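Local structure of GH127 beta-L-arabinofuranoside (Geobacillus stearothermophilus, 4QK0) at the interface of chains A and B. The protein hydrolyses beta-L-arabinofuranosides, acting as a beta-L-arabinofuranosidase of glycoside hydrolase family 127. Sequence-based numbering; all coordinates share one arbitrary frame. Chains: chain A/B, GH127 beta-L-arabinofuranoside.

The interface of chains A and B. Residues chain A 569, 572, 603, 605, 608; chain B 540-542.
The loop B:His540 to B:Gln542, just after strand 534-539, meets loop residues A:Asn569, A:Glu605 and A:Trp608, the 3-10 helix 570-572 and the end of strand 593-603 of chain A. B:Pro541 is the centre of the patch. B:Pro541 CD lies over the face of the six-membered ring of A:Trp608, 3.8 Å from the centroid. B:Pro541 CG touches the methyl CG1 of A:Val603 at 3.8 Å, the two side chains crossing at about a right angle. Its CB packs against CG of A:Glu605. On the other half of the indole, the B:His540 imidazole stands edge-to-face with the five-membered ring, the planes 55° apart. B:His540 CD2 comes 3.4 Å from CD1 of A:Trp608. Replacing A:Trp608 with alanine would probably leave B:Pro541 CD and the B:His540 ring without their aromatic partner and open a gap between the loops.

Polar bonds fix the other end. The amide ND2 of A:Asn569 donates to the carbonyl O of B:Pro541 at 2.9 Å. The bond is nearly straight, but the donor sits above the carbonyl plane. With chi1 at -164°, the A:Asn569 side chain points away from its own backbone N and brings the amide to this oxygen. NE2 of B:Gln542 bonds the syn lone pair of carboxylate OE1 of A:Glu605, also at 2.9 Å. Within chain B, the backbone N of B:Gln542 bonds ND1 of B:His540 in the ring plane, which steadies the imidazole. Within chain A, the A:Asn572 amide pairs with backbone N and O of A:Val603 and ties the two segments together. The patch and its two-fold twin join C-terminal domain surfaces in the deposited dimer, which may be the biological one.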
loop_
_atom_site.group_PDB
_atom_site.type_symbol
_atom_site.label_atom_id
_atom_site.label_comp_id
_atom_site.label_asym_id
_atom_site.label_seq_id
_atom_site.Cartn_x
_atom_site.Cartn_y
_atom_site.Cartn_z
ATOM N N ASN A 569 -19.795 -0.037 -2.136
ATOM C CA ASN A 569 -19.248 1.082 -1.358
ATOM C C ASN A 569 -19.434 0.936 0.142
ATOM O O ASN A 569 -20.112 1.737 0.797
ATOM C CB ASN A 569 -19.798 2.436 -1.867
ATOM C CG ASN A 569 -18.979 3.600 -1.355
ATOM O OD1 ASN A 569 -18.078 3.407 -0.526
ATOM N ND2 ASN A 569 -19.268 4.810 -1.850
ATOM N N ASN A 572 -18.775 3.639 2.679
ATOM C CA ASN A 572 -19.886 4.595 2.879
ATOM C C ASN A 572 -21.073 3.979 3.657
ATOM O O ASN A 572 -22.260 4.085 3.257
ATOM C CB ASN A 572 -20.360 5.089 1.506
ATOM C CG ASN A 572 -21.428 6.141 1.607
ATOM O OD1 ASN A 572 -21.351 7.078 2.427
ATOM N ND2 ASN A 572 -22.431 6.013 0.763
ATOM N N VAL A 603 -24.171 7.880 3.294
ATOM C CA VAL A 603 -24.204 9.206 2.709
ATOM C C VAL A 603 -24.869 9.124 1.345
ATOM O O VAL A 603 -24.572 8.239 0.553
ATOM C CB VAL A 603 -22.780 9.791 2.593
ATOM C CG1 VAL A 603 -22.771 11.117 1.853
ATOM C CG2 VAL A 603 -22.217 9.961 4.003
ATOM N N GLU A 605 -25.315 9.841 -2.314
ATOM C CA GLU A 605 -24.554 10.223 -3.517
ATOM C C GLU A 605 -25.472 10.981 -4.495
ATOM O O GLU A 605 -25.007 11.869 -5.188
ATOM C CB GLU A 605 -23.907 9.012 -4.235
ATOM C CG GLU A 605 -23.187 8.002 -3.350
ATOM C CD GLU A 605 -22.246 7.078 -4.130
ATOM O OE1 GLU A 605 -21.870 5.951 -3.636
ATOM O OE2 GLU A 605 -21.892 7.495 -5.255
ATOM N N TRP A 608 -25.102 14.317 -4.391
ATOM C CA TRP A 608 -23.848 14.768 -4.971
ATOM C C TRP A 608 -24.109 15.058 -6.446
ATOM O O TRP A 608 -25.098 14.605 -7.028
ATOM C CB TRP A 608 -22.699 13.763 -4.725
ATOM C CG TRP A 608 -21.381 14.429 -4.228
ATOM C CD1 TRP A 608 -20.380 14.930 -4.988
ATOM C CD2 TRP A 608 -20.976 14.622 -2.869
ATOM N NE1 TRP A 608 -19.366 15.431 -4.196
ATOM C CE2 TRP A 608 -19.712 15.254 -2.890
ATOM C CE3 TRP A 608 -21.561 14.316 -1.654
ATOM C CZ2 TRP A 608 -19.032 15.577 -1.771
ATOM C CZ3 TRP A 608 -20.867 14.619 -0.505
ATOM C CH2 TRP A 608 -19.627 15.253 -0.574
ATOM N N HIS B 540 -16.284 13.309 -2.506
ATOM C CA HIS B 540 -17.326 12.503 -3.068
ATOM C C HIS B 540 -17.335 11.124 -2.328
ATOM O O HIS B 540 -16.279 10.565 -2.040
ATOM C CB HIS B 540 -17.033 12.320 -4.544
ATOM C CG HIS B 540 -18.155 11.712 -5.319
ATOM N ND1 HIS B 540 -18.558 10.414 -5.144
ATOM C CD2 HIS B 540 -18.917 12.207 -6.319
ATOM C CE1 HIS B 540 -19.519 10.132 -6.006
ATOM N NE2 HIS B 540 -19.769 11.216 -6.715
ATOM N N PRO B 541 -18.513 10.599 -2.031
ATOM C CA PRO B 541 -18.615 9.331 -1.307
ATOM C C PRO B 541 -17.942 8.139 -1.939
ATOM O O PRO B 541 -17.685 7.197 -1.253
ATOM C CB PRO B 541 -20.123 9.084 -1.226
ATOM C CG PRO B 541 -20.722 10.418 -1.324
ATOM C CD PRO B 541 -19.850 11.197 -2.263
ATOM N N GLN B 542 -17.688 8.165 -3.241
ATOM C CA GLN B 542 -16.949 7.130 -3.899
ATOM C C GLN B 542 -15.479 7.129 -3.559
ATOM O O GLN B 542 -14.801 6.123 -3.813
ATOM C CB GLN B 542 -17.075 7.254 -5.401
ATOM C CG GLN B 542 -18.477 7.010 -5.933
ATOM C CD GLN B 542 -18.748 5.563 -6.147
ATOM O OE1 GLN B 542 -17.984 4.885 -6.791
ATOM N NE2 GLN B 542 -19.802 5.063 -5.542
#